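Long-range contacts in possible TctC subunit of the Tripartite Tricarboxylate Transport(TTT) Family (Rhodopseudomonas palustris, PDB 6HKE), which binds malate in the periplasm and probably delivers it to a tripartite tricarboxylate transporter for uptake, as a substrate-binding protein of the TctC family: residues D101-T109 / E249-V259; A57-A67 / F91-F102. The protein carries 2 engineered substitutions. All blocks are in the same frame, centred on the assembly; numbering follows the deposited sequence.

Interaction 1 of 2, residues D101-T109 / E249-V259; sequences DFTPVALLT and EPIVAKLNAAV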
loop_
_atom_site.group_PDB
_atom_site.type_symbol
_atom_site.label_atom_id
_atom_site.label_comp_id
_atom_site.label_asym_id
_atom_site.label_seq_id
_atom_site.Cartn_x
_atom_site.Cartn_y
_atom_site.Cartn_z
ATOM N N ASP A 101 7.585 -15.993 7.526
ATOM C CA ASP A 101 8.665 -15.299 8.282
ATOM C C ASP A 101 8.058 -14.203 9.172
ATOM O O ASP A 101 8.835 -13.410 9.735
ATOM C CB ASP A 101 9.759 -14.844 7.317
ATOM C CG ASP A 101 10.597 -16.009 6.827
ATOM O OD1 ASP A 101 10.923 -16.874 7.664
ATOM O OD2 ASP A 101 10.906 -16.056 5.625
ATOM N N PHE A 102 6.728 -14.195 9.329
ATOM C CA PHE A 102 5.966 -13.170 10.085
ATOM C C PHE A 102 4.785 -13.807 10.803
ATOM O O PHE A 102 4.170 -14.774 10.291
ATOM C CB PHE A 102 5.464 -12.041 9.182
ATOM C CG PHE A 102 6.597 -11.327 8.503
ATOM C CD1 PHE A 102 7.332 -10.368 9.174
ATOM C CD2 PHE A 102 7.007 -11.706 7.238
ATOM C CE1 PHE A 102 8.420 -9.753 8.567
ATOM C CE2 PHE A 102 8.088 -11.087 6.632
ATOM C CZ PHE A 102 8.783 -10.097 7.289
ATOM N N THR A 103 4.506 -13.259 11.980
ATOM C CA THR A 103 3.247 -13.474 12.713
ATOM C C THR A 103 2.359 -12.282 12.393
ATOM O O THR A 103 2.630 -11.166 12.854
ATOM C CB THR A 103 3.503 -13.715 14.202
ATOM O OG1 THR A 103 4.318 -14.884 14.234
ATOM C CG2 THR A 103 2.230 -13.922 14.991
ATOM N N PRO A 104 1.311 -12.497 11.567
ATOM C CA PRO A 104 0.313 -11.473 11.290
ATOM C C PRO A 104 -0.314 -11.016 12.611
ATOM O O PRO A 104 -0.629 -11.846 13.412
ATOM C CB PRO A 104 -0.728 -12.191 10.417
ATOM C CG PRO A 104 -0.499 -13.647 10.730
ATOM C CD PRO A 104 0.989 -13.767 10.914
ATOM N N VAL A 105 -0.485 -9.716 12.798
ATOM C CA VAL A 105 -1.125 -9.146 14.014
ATOM C C VAL A 105 -2.543 -8.715 13.645
ATOM O O VAL A 105 -3.493 -9.205 14.303
ATOM C CB VAL A 105 -0.276 -8.000 14.590
ATOM C CG1 VAL A 105 -0.968 -7.253 15.716
ATOM C CG2 VAL A 105 1.056 -8.533 15.053
ATOM N N ALA A 106 -2.675 -7.846 12.631
ATOM C CA ALA A 106 -3.917 -7.097 12.349
ATOM C C ALA A 106 -3.919 -6.484 10.941
ATOM O O ALA A 106 -2.940 -5.794 10.587
ATOM C CB ALA A 106 -4.071 -6.023 13.391
ATOM N N LEU A 107 -5.011 -6.685 10.193
ATOM C CA LEU A 107 -5.391 -5.796 9.063
ATOM C C LEU A 107 -5.623 -4.388 9.621
ATOM O O LEU A 107 -6.367 -4.264 10.599
ATOM C CB LEU A 107 -6.662 -6.306 8.393
ATOM C CG LEU A 107 -7.134 -5.495 7.193
ATOM C CD1 LEU A 107 -6.087 -5.467 6.083
ATOM C CD2 LEU A 107 -8.438 -6.070 6.683
ATOM N N LEU A 108 -4.962 -3.381 9.048
ATOM C CA LEU A 108 -5.081 -1.960 9.465
ATOM C C LEU A 108 -6.120 -1.243 8.612
ATOM O O LEU A 108 -6.918 -0.463 9.172
ATOM C CB LEU A 108 -3.724 -1.291 9.276
ATOM C CG LEU A 108 -2.605 -1.896 10.102
ATOM C CD1 LEU A 108 -1.335 -1.064 9.956
ATOM C CD2 LEU A 108 -3.041 -1.995 11.557
ATOM N N THR A 109 -6.066 -1.472 7.299
ATOM C CA THR A 109 -6.950 -0.839 6.304
ATOM C C THR A 109 -6.849 -1.575 4.973
ATOM O O THR A 109 -5.970 -2.457 4.798
ATOM C CB THR A 109 -6.623 0.650 6.137
ATOM O OG1 THR A 109 -7.711 1.239 5.418
ATOM C CG2 THR A 109 -5.315 0.915 5.415
ATOM N N GLU A 249 1.539 -15.644 21.053
ATOM C CA GLU A 249 0.112 -15.389 20.717
ATOM C C GLU A 249 -0.517 -14.399 21.700
ATOM O O GLU A 249 -1.271 -13.539 21.274
ATOM C CB GLU A 249 -0.650 -16.705 20.570
ATOM C CG GLU A 249 -0.168 -17.565 19.391
ATOM C CD GLU A 249 0.245 -16.892 18.076
ATOM O OE1 GLU A 249 -0.643 -16.607 17.243
ATOM O OE2 GLU A 249 1.471 -16.665 17.871
ATOM N N PRO A 250 -0.236 -14.436 23.017
ATOM C CA PRO A 250 -0.784 -13.427 23.922
ATOM C C PRO A 250 -0.325 -11.993 23.600
ATOM O O PRO A 250 -1.105 -11.069 23.707
ATOM C CB PRO A 250 -0.278 -13.871 25.313
ATOM C CG PRO A 250 0.117 -15.328 25.152
ATOM C CD PRO A 250 0.567 -15.458 23.715
ATOM N N ILE A 251 0.941 -11.826 23.216
ATOM C CA ILE A 251 1.492 -10.503 22.809
ATOM C C ILE A 251 0.793 -10.100 21.513
ATOM O O ILE A 251 0.408 -8.928 21.379
ATOM C CB ILE A 251 3.028 -10.565 22.673
ATOM C CG1 ILE A 251 3.693 -10.741 24.041
ATOM C CG2 ILE A 251 3.551 -9.335 21.959
ATOM C CD1 ILE A 251 5.210 -10.686 24.015
ATOM N N VAL A 252 0.583 -11.060 20.614
ATOM C CA VAL A 252 -0.162 -10.827 19.348
ATOM C C VAL A 252 -1.613 -10.438 19.680
ATOM O O VAL A 252 -2.108 -9.501 19.032
ATOM C CB VAL A 252 -0.079 -12.035 18.404
ATOM C CG1 VAL A 252 -0.931 -11.818 17.167
ATOM C CG2 VAL A 252 1.358 -12.328 18.013
ATOM N N ALA A 253 -2.272 -11.111 20.641
ATOM C CA ALA A 253 -3.694 -10.839 21.003
ATOM C C ALA A 253 -3.846 -9.382 21.481
ATOM O O ALA A 253 -4.775 -8.695 21.045
ATOM C CB ALA A 253 -4.167 -11.830 22.040
ATOM N N LYS A 254 -2.914 -8.915 22.313
ATOM C CA LYS A 254 -2.944 -7.574 22.947
ATOM C C LYS A 254 -2.676 -6.511 21.879
ATOM O O LYS A 254 -3.317 -5.453 21.935
ATOM C CB LYS A 254 -1.925 -7.519 24.087
ATOM C CG LYS A 254 -1.860 -6.202 24.849
ATOM C CD LYS A 254 -1.670 -6.391 26.341
ATOM C CE LYS A 254 -0.865 -5.288 27.000
ATOM N NZ LYS A 254 -1.640 -4.033 27.130
ATOM N N LEU A 255 -1.747 -6.762 20.958
ATOM C CA LEU A 255 -1.458 -5.794 19.870
ATOM C C LEU A 255 -2.702 -5.717 19.001
ATOM O O LEU A 255 -3.154 -4.600 18.696
ATOM C CB LEU A 255 -0.233 -6.237 19.069
ATOM C CG LEU A 255 1.101 -6.022 19.780
ATOM C CD1 LEU A 255 2.247 -6.652 19.003
ATOM C CD2 LEU A 255 1.356 -4.541 20.012
ATOM N N ASN A 256 -3.272 -6.874 18.673
ATOM C CA ASN A 256 -4.444 -6.971 17.772
ATOM C C ASN A 256 -5.618 -6.174 18.355
ATOM O O ASN A 256 -6.318 -5.461 17.597
ATOM C CB ASN A 256 -4.832 -8.431 17.558
ATOM C CG ASN A 256 -6.096 -8.549 16.761
ATOM O OD1 ASN A 256 -7.165 -8.559 17.336
ATOM N ND2 ASN A 256 -5.975 -8.581 15.450
ATOM N N ALA A 257 -5.856 -6.324 19.644
ATOM C CA ALA A 257 -6.946 -5.642 20.371
ATOM C C ALA A 257 -6.636 -4.137 20.383
ATOM O O ALA A 257 -7.577 -3.337 20.252
ATOM C CB ALA A 257 -7.093 -6.226 21.763
ATOM N N ALA A 258 -5.362 -3.764 20.515
ATOM C CA ALA A 258 -4.920 -2.349 20.491
ATOM C C ALA A 258 -5.265 -1.758 19.119
ATOM O O ALA A 258 -5.779 -0.636 19.045
ATOM C CB ALA A 258 -3.453 -2.238 20.816
ATOM N N VAL A 259 -5.028 -2.509 18.059
ATOM C CA VAL A 259 -5.399 -2.046 16.693
ATOM C C VAL A 259 -6.917 -1.887 16.674
ATOM O O VAL A 259 -7.400 -0.855 16.185
ATOM C CB VAL A 259 -4.928 -3.016 15.597
ATOM C CG1 VAL A 259 -5.528 -2.673 14.247
ATOM C CG2 VAL A 259 -3.415 -3.058 15.512
#

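Interaction 2 of 2, residues A57-A67 / F91-F102; sequences AGGTLAATRVA and FPKLAYRPDKDF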
loop_
_atom_site.group_PDB
_atom_site.type_symbol
_atom_site.label_atom_id
_atom_site.label_comp_id
_atom_site.label_asym_id
_atom_site.label_seq_id
_atom_site.Cartn_x
_atom_site.Cartn_y
_atom_site.Cartn_z
ATOM N N ALA A 57 15.814 -1.514 -0.804
ATOM C CA ALA A 57 15.588 -2.855 -1.370
ATOM C C ALA A 57 14.149 -2.883 -1.873
ATOM O O ALA A 57 13.415 -3.834 -1.558
ATOM C CB ALA A 57 15.882 -3.911 -0.326
ATOM N N GLY A 58 13.773 -1.802 -2.570
ATOM C CA GLY A 58 12.427 -1.540 -3.104
ATOM C C GLY A 58 11.318 -1.848 -2.113
ATOM O O GLY A 58 10.299 -2.420 -2.525
ATOM N N GLY A 59 11.485 -1.456 -0.860
ATOM C CA GLY A 59 10.404 -1.515 0.136
ATOM C C GLY A 59 10.439 -2.796 0.947
ATOM O O GLY A 59 9.523 -2.974 1.770
ATOM N N THR A 60 11.467 -3.639 0.758
ATOM C CA THR A 60 11.561 -4.984 1.385
ATOM C C THR A 60 12.636 -5.064 2.460
ATOM O O THR A 60 12.555 -6.034 3.221
ATOM C CB THR A 60 11.813 -6.081 0.349
ATOM O OG1 THR A 60 13.108 -5.867 -0.206
ATOM C CG2 THR A 60 10.746 -6.090 -0.724
ATOM N N LEU A 61 13.593 -4.127 2.513
ATOM C CA LEU A 61 14.649 -4.084 3.553
ATOM C C LEU A 61 14.020 -4.041 4.947
ATOM O O LEU A 61 14.503 -4.776 5.800
ATOM C CB LEU A 61 15.567 -2.874 3.362
ATOM C CG LEU A 61 16.591 -2.675 4.486
ATOM C CD1 LEU A 61 17.629 -3.784 4.472
ATOM C CD2 LEU A 61 17.271 -1.326 4.375
ATOM N N ALA A 62 13.014 -3.197 5.188
ATOM C CA ALA A 62 12.370 -3.070 6.513
ATOM C C ALA A 62 11.900 -4.450 6.970
ATOM O O ALA A 62 12.228 -4.830 8.107
ATOM C CB ALA A 62 11.218 -2.113 6.485
ATOM N N ALA A 63 11.144 -5.141 6.111
ATOM C CA ALA A 63 10.528 -6.453 6.391
ATOM C C ALA A 63 11.642 -7.484 6.606
ATOM O O ALA A 63 11.484 -8.369 7.466
ATOM C CB ALA A 63 9.587 -6.849 5.278
ATOM N N THR A 64 12.736 -7.381 5.861
ATOM C CA THR A 64 13.900 -8.287 6.028
ATOM C C THR A 64 14.502 -8.082 7.427
ATOM O O THR A 64 14.735 -9.096 8.111
ATOM C CB THR A 64 14.925 -8.088 4.908
ATOM O OG1 THR A 64 14.217 -8.278 3.684
ATOM C CG2 THR A 64 16.090 -9.044 5.015
ATOM N N ARG A 65 14.744 -6.841 7.852
ATOM C CA ARG A 65 15.334 -6.559 9.191
ATOM C C ARG A 65 14.348 -7.017 10.271
ATOM O O ARG A 65 14.798 -7.617 11.249
ATOM C CB ARG A 65 15.740 -5.087 9.362
ATOM C CG ARG A 65 17.095 -4.768 8.736
ATOM C CD ARG A 65 17.783 -3.533 9.317
ATOM N NE ARG A 65 18.900 -3.106 8.474
ATOM C CZ ARG A 65 19.266 -1.844 8.244
ATOM N NH1 ARG A 65 20.290 -1.591 7.441
ATOM N NH2 ARG A 65 18.603 -0.834 8.786
ATOM N N VAL A 66 13.044 -6.804 10.091
ATOM C CA VAL A 66 12.059 -7.185 11.147
ATOM C C VAL A 66 11.842 -8.710 11.145
ATOM O O VAL A 66 11.592 -9.263 12.213
ATOM C CB VAL A 66 10.761 -6.371 11.043
ATOM C CG1 VAL A 66 9.690 -6.902 11.987
ATOM C CG2 VAL A 66 11.041 -4.908 11.349
ATOM N N ALA A 67 12.013 -9.395 10.021
ATOM C CA ALA A 67 12.033 -10.875 9.986
ATOM C C ALA A 67 13.073 -11.386 10.993
ATOM O O ALA A 67 12.838 -12.445 11.588
ATOM C CB ALA A 67 12.324 -11.351 8.586
ATOM N N PHE A 91 9.592 -9.874 -7.208
ATOM C CA PHE A 91 10.912 -9.504 -6.629
ATOM C C PHE A 91 11.841 -10.709 -6.723
ATOM O O PHE A 91 11.613 -11.739 -6.092
ATOM C CB PHE A 91 10.778 -9.004 -5.186
ATOM C CG PHE A 91 11.879 -8.082 -4.724
ATOM C CD1 PHE A 91 13.152 -8.568 -4.445
ATOM C CD2 PHE A 91 11.643 -6.726 -4.541
ATOM C CE1 PHE A 91 14.165 -7.721 -4.013
ATOM C CE2 PHE A 91 12.657 -5.879 -4.111
ATOM C CZ PHE A 91 13.914 -6.376 -3.850
ATOM N N PRO A 92 12.898 -10.624 -7.555
ATOM C CA PRO A 92 13.901 -11.683 -7.622
ATOM C C PRO A 92 14.667 -11.785 -6.296
ATOM O O PRO A 92 15.140 -10.760 -5.815
ATOM C CB PRO A 92 14.848 -11.251 -8.757
ATOM C CG PRO A 92 14.096 -10.159 -9.508
ATOM C CD PRO A 92 13.180 -9.519 -8.484
ATOM N N LYS A 93 14.764 -13.001 -5.746
ATOM C CA LYS A 93 15.563 -13.311 -4.531
ATOM C C LYS A 93 14.987 -12.547 -3.335
ATOM O O LYS A 93 15.779 -11.929 -2.583
ATOM C CB LYS A 93 17.036 -12.931 -4.737
ATOM C CG LYS A 93 17.687 -13.462 -6.006
ATOM C CD LYS A 93 17.742 -14.970 -6.092
ATOM C CE LYS A 93 19.074 -15.466 -6.617
ATOM N NZ LYS A 93 19.273 -15.210 -8.063
ATOM N N LEU A 94 13.665 -12.570 -3.156
ATOM C CA LEU A 94 13.035 -11.940 -1.973
ATOM C C LEU A 94 13.583 -12.640 -0.724
ATOM O O LEU A 94 13.610 -13.870 -0.727
ATOM C CB LEU A 94 11.509 -12.041 -2.066
ATOM C CG LEU A 94 10.754 -11.288 -0.966
ATOM C CD1 LEU A 94 10.997 -9.787 -1.057
ATOM C CD2 LEU A 94 9.269 -11.599 -1.021
ATOM N N ALA A 95 14.006 -11.871 0.289
ATOM C CA ALA A 95 14.809 -12.346 1.444
ATOM C C ALA A 95 13.925 -13.031 2.493
ATOM O O ALA A 95 14.478 -13.646 3.386
ATOM C CB ALA A 95 15.591 -11.202 2.048
ATOM N N TYR A 96 12.603 -12.963 2.375
ATOM C CA TYR A 96 11.658 -13.515 3.377
ATOM C C TYR A 96 10.468 -14.104 2.635
ATOM O O TYR A 96 10.292 -13.812 1.445
ATOM C CB TYR A 96 11.209 -12.427 4.358
ATOM C CG TYR A 96 10.604 -11.219 3.692
ATOM C CD1 TYR A 96 9.287 -11.216 3.266
ATOM C CD2 TYR A 96 11.356 -10.082 3.464
ATOM C CE1 TYR A 96 8.724 -10.114 2.642
ATOM C CE2 TYR A 96 10.817 -8.980 2.825
ATOM C CZ TYR A 96 9.492 -8.986 2.425
ATOM O OH TYR A 96 8.967 -7.892 1.796
ATOM N N ARG A 97 9.713 -14.937 3.336
ATOM C CA ARG A 97 8.389 -15.453 2.921
ATOM C C ARG A 97 7.364 -14.619 3.693
ATOM O O ARG A 97 7.391 -14.569 4.918
ATOM C CB ARG A 97 8.345 -16.956 3.217
ATOM C CG ARG A 97 9.594 -17.706 2.748
ATOM C CD ARG A 97 9.800 -19.067 3.386
ATOM N NE ARG A 97 10.040 -18.933 4.813
ATOM C CZ ARG A 97 9.985 -19.927 5.697
ATOM N NH1 ARG A 97 9.694 -21.161 5.307
ATOM N NH2 ARG A 97 10.220 -19.683 6.979
ATOM N N PRO A 98 6.475 -13.854 3.038
ATOM C CA PRO A 98 5.540 -13.023 3.790
ATOM C C PRO A 98 4.555 -13.838 4.637
ATOM O O PRO A 98 4.092 -13.290 5.612
ATOM C CB PRO A 98 4.795 -12.222 2.723
ATOM C CG PRO A 98 5.684 -12.303 1.507
ATOM C CD PRO A 98 6.380 -13.651 1.588
ATOM N N ASP A 99 4.266 -15.092 4.264
ATOM C CA ASP A 99 3.374 -15.991 5.054
ATOM C C ASP A 99 4.124 -16.551 6.263
ATOM O O ASP A 99 3.530 -16.562 7.336
ATOM C CB ASP A 99 2.717 -17.118 4.244
ATOM C CG ASP A 99 3.571 -17.822 3.200
ATOM O OD1 ASP A 99 4.687 -17.345 2.912
ATOM O OD2 ASP A 99 3.077 -18.828 2.649
ATOM N N LYS A 100 5.378 -16.968 6.114
ATOM C CA LYS A 100 6.031 -17.874 7.086
ATOM C C LYS A 100 7.113 -17.177 7.913
ATOM O O LYS A 100 7.502 -17.741 8.948
ATOM C CB LYS A 100 6.598 -19.073 6.332
ATOM C CG LYS A 100 5.535 -20.031 5.811
ATOM C CD LYS A 100 6.105 -21.128 4.934
ATOM C CE LYS A 100 5.143 -22.277 4.737
ATOM N NZ LYS A 100 4.069 -21.917 3.784
ATOM N N ASP A 101 7.585 -15.993 7.526
ATOM C CA ASP A 101 8.665 -15.299 8.282
ATOM C C ASP A 101 8.058 -14.203 9.172
ATOM O O ASP A 101 8.835 -13.410 9.735
ATOM C CB ASP A 101 9.759 -14.844 7.317
ATOM C CG ASP A 101 10.597 -16.009 6.827
ATOM O OD1 ASP A 101 10.923 -16.874 7.664
ATOM O OD2 ASP A 101 10.906 -16.056 5.625
ATOM N N PHE A 102 6.728 -14.195 9.329
ATOM C CA PHE A 102 5.966 -13.170 10.085
ATOM C C PHE A 102 4.785 -13.807 10.803
ATOM O O PHE A 102 4.170 -14.774 10.291
ATOM C CB PHE A 102 5.464 -12.041 9.182
ATOM C CG PHE A 102 6.597 -11.327 8.503
ATOM C CD1 PHE A 102 7.332 -10.368 9.174
ATOM C CD2 PHE A 102 7.007 -11.706 7.238
ATOM C CE1 PHE A 102 8.420 -9.753 8.567
ATOM C CE2 PHE A 102 8.088 -11.087 6.632
ATOM C CZ PHE A 102 8.783 -10.097 7.289
HETATM O O HOH W 1 10.626 -13.669 11.602
#

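Interaction 1 of 2, residues D101-T109 / E249-V259
Val-105 and Asn-256 lie at the middle of this strand-on-helix contact, and one hydrogen bond joins them. Asn-256 ND2 stands 2.8 Å from Val-105 O, with an N-H...O angle of 159°. The acceptor is near the plane of the amide, while the nitrogen is tilted somewhat from the carbonyl plane. With CG of Asn-256 anti to the backbone N (chi1 174°), the amide reaches the strand although the CB does not point at it; the same ND2 also donates to Arg-285 O. Replacing Asn-256 by an alanine removes the amide, and the carbonyls of Val-105 and Arg-285 would probably lose their common donor.

Beside the bond the packing is apolar. Val-105 turns CG1 onto the helix, reaching Leu-255 CB at 3.6 Å. Toward the N-terminal end of the helix, the methyls Thr-103 CG2 and Val-252 CG2 meet at 3.5 Å. At the other end the fork of Val-259 closes on Ala-106 CB, with Val-259 CG2 3.7 Å away. Leu-108 crosses Val-259 at about a right angle and places CD2 3.7 Å from Val-259 CG1.

The axes of strand 102-109 and helix 249-259 run nearly parallel, 7° apart and 7.2 Å at closest approach, which explains why contacts recur along both segments. The strand meanwhile pairs antiparallel with strand 236-244, where Val-105 and Ala-106 both face Leu-241 in a classic beta bulge. Helix 29-45 adds Ile-37 against Leu-108 and Met-41 against Val-259, while helix 287-305 packs on Pro-104 and Leu-107.

Interaction 2 of 2, residues A57-A67 / F91-F102
This is a packing of aromatic side chains against alanine methyls, threonines and backbone carbonyls, made where the loop 91-102, between helix 82-90 and strand 102-118, lies along helix 61-67 and the turn before it. Tyr-96 and Phe-102 meet Ala-63, and Phe-91 meets Thr-60. No direct hydrogen bond crosses between the segments.

Tyr-96 lies close to the helix, its CE2 3.5 Å from Ala-63 CB. Thr-60 O and Thr-64 OG1 sit at the ring edge near its plane, the latter 3.4 Å from Tyr-96 CD2. Thr-64 OG1 donates to Thr-60 O at 2.8 Å. One ring face of Tyr-96 is covered by Leu-94 CG, centred above it; the opposite face receives Phe-102 CZ in an edge-to-face stack. A chi1 of 56° sets the Tyr-96 ring with CD2 and CE2 toward Thr-60, Ala-63 and Thr-64, and the hydroxyl at the far end of the ring bonds Thr-83 O, which anchors it at a second point.

Phe-102 presents its edge to the helix backbone: Phe-102 CZ is 3.2 Å from Ala-63 O, and 4.0 Å from Ala-67 CB. At the opposite end Phe-91 CE2 approaches Ala-57 O at 3.4 Å, while Leu-94 CD1 touches Thr-60 CG2. A water donating to both Ala-67 O and Asp-101 O bridges the segments. Within the loop, Arg-97 grips Asp-101 side-on through NE and NH2, and its backbone N also bonds Asp-101 OD2, closing the turn.

Helix 61-67 is the connection of a beta-alpha-beta crossover between strands 49-53 and 75-80, which flank strand 18-22 in parallel, as in the alpha/beta lobes of periplasmic binding proteins; this protein belongs to the type II class. Gly-58 bonds Gly-148, next to the malate-pocket residue Ser-149.

From the N terminus, interaction 2 comes first: the chain leaves helix 61-67, passes through strand 75-80 and helix 82-90, and returns as the loop 91-102 to close a short excursion of 23 residues. Interaction 1 then opens at 101-109 and closes only at helix 249-259, after 139 residues that include the strands 141-144, 167-170 and 188-192. The two loops are in series, neither enclosing nor crossing the other, and the centres of the two interactions lie about 18 Å apart. Asp-101 and Phe-102 end segment 91-102 and begin segment 101-109, without touching 249-259, so the loop held against helix 61-67 leads directly into the strand carrying helix 249-263.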